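Local atomic coordinates of TSSL (Francisella novicida, PDB entry 4ACK), a protein that probably serves as the cytoplasmic part of a membrane-anchored core component of the type VI secretion system, a virulence-associated protein export machine. Residues D3-I13 with S41-K52. Sequence-based numbering, arbitrary orientation.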
loop_
_atom_site.group_PDB
_atom_site.type_symbol
_atom_site.label_atom_id
_atom_site.label_comp_id
_atom_site.label_asym_id
_atom_site.label_seq_id
_atom_site.Cartn_x
_atom_site.Cartn_y
_atom_site.Cartn_z
ATOM N N ASP A 3 12.400 -0.707 13.164
ATOM C CA ASP A 3 11.513 0.112 12.317
ATOM C C ASP A 3 10.099 0.250 12.886
ATOM O O ASP A 3 9.120 0.335 12.105
ATOM C CB ASP A 3 11.399 -0.540 10.926
ATOM C CG ASP A 3 12.764 -0.680 10.229
ATOM O OD1 ASP A 3 13.615 0.231 10.371
ATOM O OD2 ASP A 3 12.998 -1.707 9.591
ATOM N N PHE A 4 9.975 0.263 14.226
ATOM C CA PHE A 4 8.652 0.282 14.876
ATOM C C PHE A 4 7.926 1.558 14.481
ATOM O O PHE A 4 6.746 1.569 14.177
ATOM C CB PHE A 4 8.785 0.107 16.417
ATOM C CG PHE A 4 7.471 0.192 17.188
ATOM C CD1 PHE A 4 6.990 1.427 17.637
ATOM C CD2 PHE A 4 6.744 -0.952 17.500
ATOM C CE1 PHE A 4 5.785 1.533 18.363
ATOM C CE2 PHE A 4 5.512 -0.852 18.235
ATOM C CZ PHE A 4 5.048 0.395 18.657
ATOM N N LYS A 5 8.656 2.638 14.402
ATOM C CA LYS A 5 8.032 3.890 14.125
ATOM C C LYS A 5 7.434 3.907 12.681
ATOM O O LYS A 5 6.391 4.527 12.421
ATOM C CB LYS A 5 9.115 4.927 14.314
ATOM C CG LYS A 5 8.838 6.312 13.915
ATOM C CD LYS A 5 10.172 7.051 14.143
ATOM C CE LYS A 5 9.946 8.402 14.811
ATOM N NZ LYS A 5 11.228 8.947 15.387
ATOM N N GLU A 6 8.117 3.230 11.755
ATOM C CA GLU A 6 7.643 3.151 10.392
ATOM C C GLU A 6 6.382 2.317 10.345
ATOM O O GLU A 6 5.370 2.719 9.730
ATOM C CB GLU A 6 8.744 2.606 9.478
ATOM C CG GLU A 6 9.873 3.619 9.317
ATOM C CD GLU A 6 11.070 3.393 10.289
ATOM O OE1 GLU A 6 10.911 3.006 11.472
ATOM O OE2 GLU A 6 12.210 3.592 9.838
ATOM N N ILE A 7 6.433 1.152 10.982
ATOM C CA ILE A 7 5.282 0.298 11.022
ATOM C C ILE A 7 4.040 1.085 11.491
ATOM O O ILE A 7 2.985 1.067 10.825
ATOM C CB ILE A 7 5.496 -0.971 11.851
ATOM C CG1 ILE A 7 6.452 -1.939 11.163
ATOM C CG2 ILE A 7 4.186 -1.694 12.043
ATOM C CD1 ILE A 7 5.870 -2.512 9.811
ATOM N N GLU A 8 4.174 1.834 12.591
ATOM C CA GLU A 8 3.049 2.601 13.128
ATOM C C GLU A 8 2.535 3.549 12.080
ATOM O O GLU A 8 1.350 3.739 11.932
ATOM C CB GLU A 8 3.455 3.419 14.394
ATOM C CG GLU A 8 3.444 2.635 15.738
ATOM C CD GLU A 8 3.655 3.578 16.986
ATOM O OE1 GLU A 8 4.333 4.638 16.860
ATOM O OE2 GLU A 8 3.132 3.243 18.084
ATOM N N ILE A 9 3.415 4.226 11.389
ATOM C CA ILE A 9 2.908 5.063 10.342
ATOM C C ILE A 9 2.073 4.254 9.272
ATOM O O ILE A 9 1.029 4.715 8.829
ATOM C CB ILE A 9 4.019 5.806 9.708
ATOM C CG1 ILE A 9 4.655 6.753 10.744
ATOM C CG2 ILE A 9 3.509 6.548 8.482
ATOM C CD1 ILE A 9 5.815 7.607 10.157
ATOM N N ILE A 10 2.538 3.070 8.883
ATOM C CA ILE A 10 1.867 2.264 7.857
ATOM C C ILE A 10 0.445 1.861 8.374
ATOM O O ILE A 10 -0.539 2.037 7.670
ATOM C CB ILE A 10 2.739 1.031 7.479
ATOM C CG1 ILE A 10 4.008 1.504 6.713
ATOM C CG2 ILE A 10 1.908 -0.067 6.771
ATOM C CD1 ILE A 10 5.170 0.441 6.755
ATOM N N LEU A 11 0.370 1.381 9.623
ATOM C CA LEU A 11 -0.908 1.199 10.356
ATOM C C LEU A 11 -1.778 2.418 10.394
ATOM O O LEU A 11 -2.973 2.328 10.175
ATOM C CB LEU A 11 -0.651 0.700 11.765
ATOM C CG LEU A 11 -0.013 -0.683 11.780
ATOM C CD1 LEU A 11 0.280 -1.133 13.239
ATOM C CD2 LEU A 11 -0.918 -1.695 11.068
ATOM N N ASP A 12 -1.187 3.578 10.608
ATOM C CA ASP A 12 -1.993 4.776 10.651
ATOM C C ASP A 12 -2.674 5.071 9.295
ATOM O O ASP A 12 -3.885 5.375 9.251
ATOM C CB ASP A 12 -1.216 5.987 11.170
ATOM C CG ASP A 12 -2.127 7.067 11.733
ATOM O OD1 ASP A 12 -3.126 6.721 12.409
ATOM O OD2 ASP A 12 -1.848 8.267 11.495
ATOM N N ILE A 13 -1.887 4.996 8.220
ATOM C CA ILE A 13 -2.396 5.100 6.861
ATOM C C ILE A 13 -3.443 4.042 6.597
ATOM O O ILE A 13 -4.493 4.332 6.076
ATOM C CB ILE A 13 -1.254 5.037 5.832
ATOM C CG1 ILE A 13 -0.439 6.324 5.970
ATOM C CG2 ILE A 13 -1.813 4.867 4.426
ATOM C CD1 ILE A 13 1.038 6.216 5.496
ATOM N N SER A 41 1.826 11.767 6.420
ATOM C CA SER A 41 2.336 10.491 6.884
ATOM C C SER A 41 3.364 9.818 5.912
ATOM O O SER A 41 4.346 9.241 6.352
ATOM C CB SER A 41 1.174 9.556 7.131
ATOM O OG SER A 41 0.578 9.901 8.350
ATOM N N ILE A 42 3.137 9.946 4.612
ATOM C CA ILE A 42 4.056 9.419 3.617
ATOM C C ILE A 42 5.389 10.150 3.664
ATOM O O ILE A 42 6.437 9.490 3.656
ATOM C CB ILE A 42 3.475 9.418 2.175
ATOM C CG1 ILE A 42 2.211 8.551 2.093
ATOM C CG2 ILE A 42 4.535 8.983 1.097
ATOM C CD1 ILE A 42 2.397 7.123 2.509
ATOM N N PHE A 43 5.350 11.478 3.732
ATOM C CA PHE A 43 6.570 12.276 3.891
ATOM C C PHE A 43 7.494 11.822 5.046
ATOM O O PHE A 43 8.714 11.654 4.827
ATOM C CB PHE A 43 6.310 13.760 4.068
ATOM C CG PHE A 43 7.589 14.559 4.224
ATOM C CD1 PHE A 43 8.206 14.690 5.474
ATOM C CD2 PHE A 43 8.231 15.103 3.092
ATOM C CE1 PHE A 43 9.429 15.384 5.610
ATOM C CE2 PHE A 43 9.472 15.823 3.219
ATOM C CZ PHE A 43 10.054 15.962 4.475
ATOM N N PHE A 44 6.904 11.636 6.237
ATOM C CA PHE A 44 7.592 11.115 7.416
ATOM C C PHE A 44 8.025 9.644 7.226
ATOM O O PHE A 44 9.076 9.221 7.731
ATOM C CB PHE A 44 6.707 11.240 8.703
ATOM C CG PHE A 44 6.501 12.691 9.241
ATOM C CD1 PHE A 44 7.546 13.390 9.888
ATOM C CD2 PHE A 44 5.233 13.327 9.160
ATOM C CE1 PHE A 44 7.347 14.722 10.401
ATOM C CE2 PHE A 44 5.026 14.653 9.658
ATOM C CZ PHE A 44 6.089 15.344 10.285
ATOM N N LEU A 45 7.185 8.827 6.601
ATOM C CA LEU A 45 7.556 7.437 6.332
ATOM C C LEU A 45 8.791 7.456 5.412
ATOM O O LEU A 45 9.749 6.855 5.725
ATOM C CB LEU A 45 6.424 6.591 5.725
ATOM C CG LEU A 45 6.681 5.083 5.448
ATOM C CD1 LEU A 45 7.264 4.233 6.695
ATOM C CD2 LEU A 45 5.364 4.421 4.892
ATOM N N GLN A 46 8.769 8.163 4.305
ATOM C CA GLN A 46 9.900 8.144 3.449
ATOM C C GLN A 46 11.149 8.672 4.175
ATOM O O GLN A 46 12.139 7.974 4.305
ATOM C CB GLN A 46 9.612 8.921 2.199
ATOM C CG GLN A 46 8.614 8.197 1.237
ATOM C CD GLN A 46 8.367 9.035 -0.004
ATOM O OE1 GLN A 46 8.156 10.236 0.113
ATOM N NE2 GLN A 46 8.456 8.426 -1.200
ATOM N N GLU A 47 11.080 9.885 4.680
ATOM C CA GLU A 47 12.211 10.453 5.402
ATOM C C GLU A 47 12.812 9.445 6.409
ATOM O O GLU A 47 14.016 9.238 6.459
ATOM C CB GLU A 47 11.789 11.779 6.079
ATOM C CG GLU A 47 12.627 12.109 7.323
ATOM C CD GLU A 47 12.290 13.447 7.942
ATOM O OE1 GLU A 47 12.771 14.485 7.408
ATOM O OE2 GLU A 47 11.548 13.456 8.955
ATOM N N GLU A 48 11.977 8.772 7.167
ATOM C CA GLU A 48 12.493 7.850 8.179
ATOM C C GLU A 48 13.137 6.624 7.540
ATOM O O GLU A 48 14.269 6.239 7.906
ATOM C CB GLU A 48 11.385 7.461 9.148
ATOM C CG GLU A 48 11.819 6.829 10.393
ATOM C CD GLU A 48 12.410 7.851 11.451
ATOM O OE1 GLU A 48 12.370 9.102 11.239
ATOM O OE2 GLU A 48 12.895 7.341 12.480
ATOM N N LEU A 49 12.467 6.021 6.549
ATOM C CA LEU A 49 13.090 4.823 5.891
ATOM C C LEU A 49 14.378 5.168 5.186
ATOM O O LEU A 49 15.287 4.390 5.205
ATOM C CB LEU A 49 12.176 4.177 4.861
ATOM C CG LEU A 49 10.945 3.567 5.501
ATOM C CD1 LEU A 49 9.976 3.240 4.298
ATOM C CD2 LEU A 49 11.347 2.364 6.316
ATOM N N LEU A 50 14.448 6.338 4.558
ATOM C CA LEU A 50 15.612 6.653 3.750
ATOM C C LEU A 50 16.867 6.986 4.623
ATOM O O LEU A 50 17.962 7.202 4.074
ATOM C CB LEU A 50 15.323 7.811 2.772
ATOM C CG LEU A 50 14.419 7.501 1.554
ATOM C CD1 LEU A 50 13.810 8.797 0.900
ATOM C CD2 LEU A 50 15.127 6.615 0.528
ATOM N N GLU A 51 16.693 7.011 5.961
ATOM C CA GLU A 51 17.840 7.225 6.842
ATOM C C GLU A 51 18.597 5.899 6.874
ATOM O O GLU A 51 19.817 5.895 6.955
ATOM C CB GLU A 51 17.397 7.776 8.210
ATOM C CG GLU A 51 18.481 8.049 9.336
ATOM C CD GLU A 51 19.941 8.421 8.881
ATOM O OE1 GLU A 51 20.155 9.509 8.284
ATOM O OE2 GLU A 51 20.889 7.640 9.196
ATOM N N LYS A 52 17.883 4.791 6.685
ATOM C CA LYS A 52 18.460 3.463 6.810
ATOM C C LYS A 52 18.611 2.665 5.517
ATOM O O LYS A 52 19.488 1.817 5.416
ATOM C CB LYS A 52 17.598 2.590 7.764
ATOM C CG LYS A 52 17.543 3.095 9.200
ATOM C CD LYS A 52 16.470 2.306 9.999
ATOM C CE LYS A 52 15.219 3.127 10.149
ATOM N NZ LYS A 52 14.317 2.538 11.159
HETATM O O HOH W 1 12.525 3.839 13.227
#
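The 4-13 part of helix 4-20, with Glu6 level with Leu45 and Ile9 with Ser41, runs antiparallel to the 41-52 part of helix 30-52, the axes 9.7 Å apart at their closest and their directions 157° apart. Glu6 illustrates how one side chain can serve both apolar packing and salt bridging: it enters as a knob among Leu45, Glu48, Leu49 and Lys52. Its CB rests on Leu45 CD1 at 3.5 Å and its CG on Leu49 CD2, while a bend at chi2 (96°) carries the carboxylate on to Lys52. There OE2 receives Lys52 NZ at 2.7 Å through its syn lone pair, and a water bridges OE1 to the same ammonium. Asp3 OD1, met by Lys52 NZ nearly along its C-O axis, completes a salt-bridge network in which two acids clasp one lysine; Tyr53 holds the other Asp3 oxygen. Within this all-helical DotU domain helix 55-79 packs on both helices through Ile13 and Leu49, and Ile119 of helix 118-129 covers Asp3 and Glu6. Beyond Glu6, toward Ile13 and Ser41, the contact is largely apolar. Ile9 lays CG2 against Leu45 CB, and Ile10 CG1 meets Leu45 CD2 at 3.7 Å. Ile13 CD1 meets Ile42 CD1 at 3.4 Å, closer than usual van der Waals contact. Along the margin Lys5 crosses Glu48 at about a right angle, its NZ in a long salt bridge, 3.7 Å from Glu48 OE2.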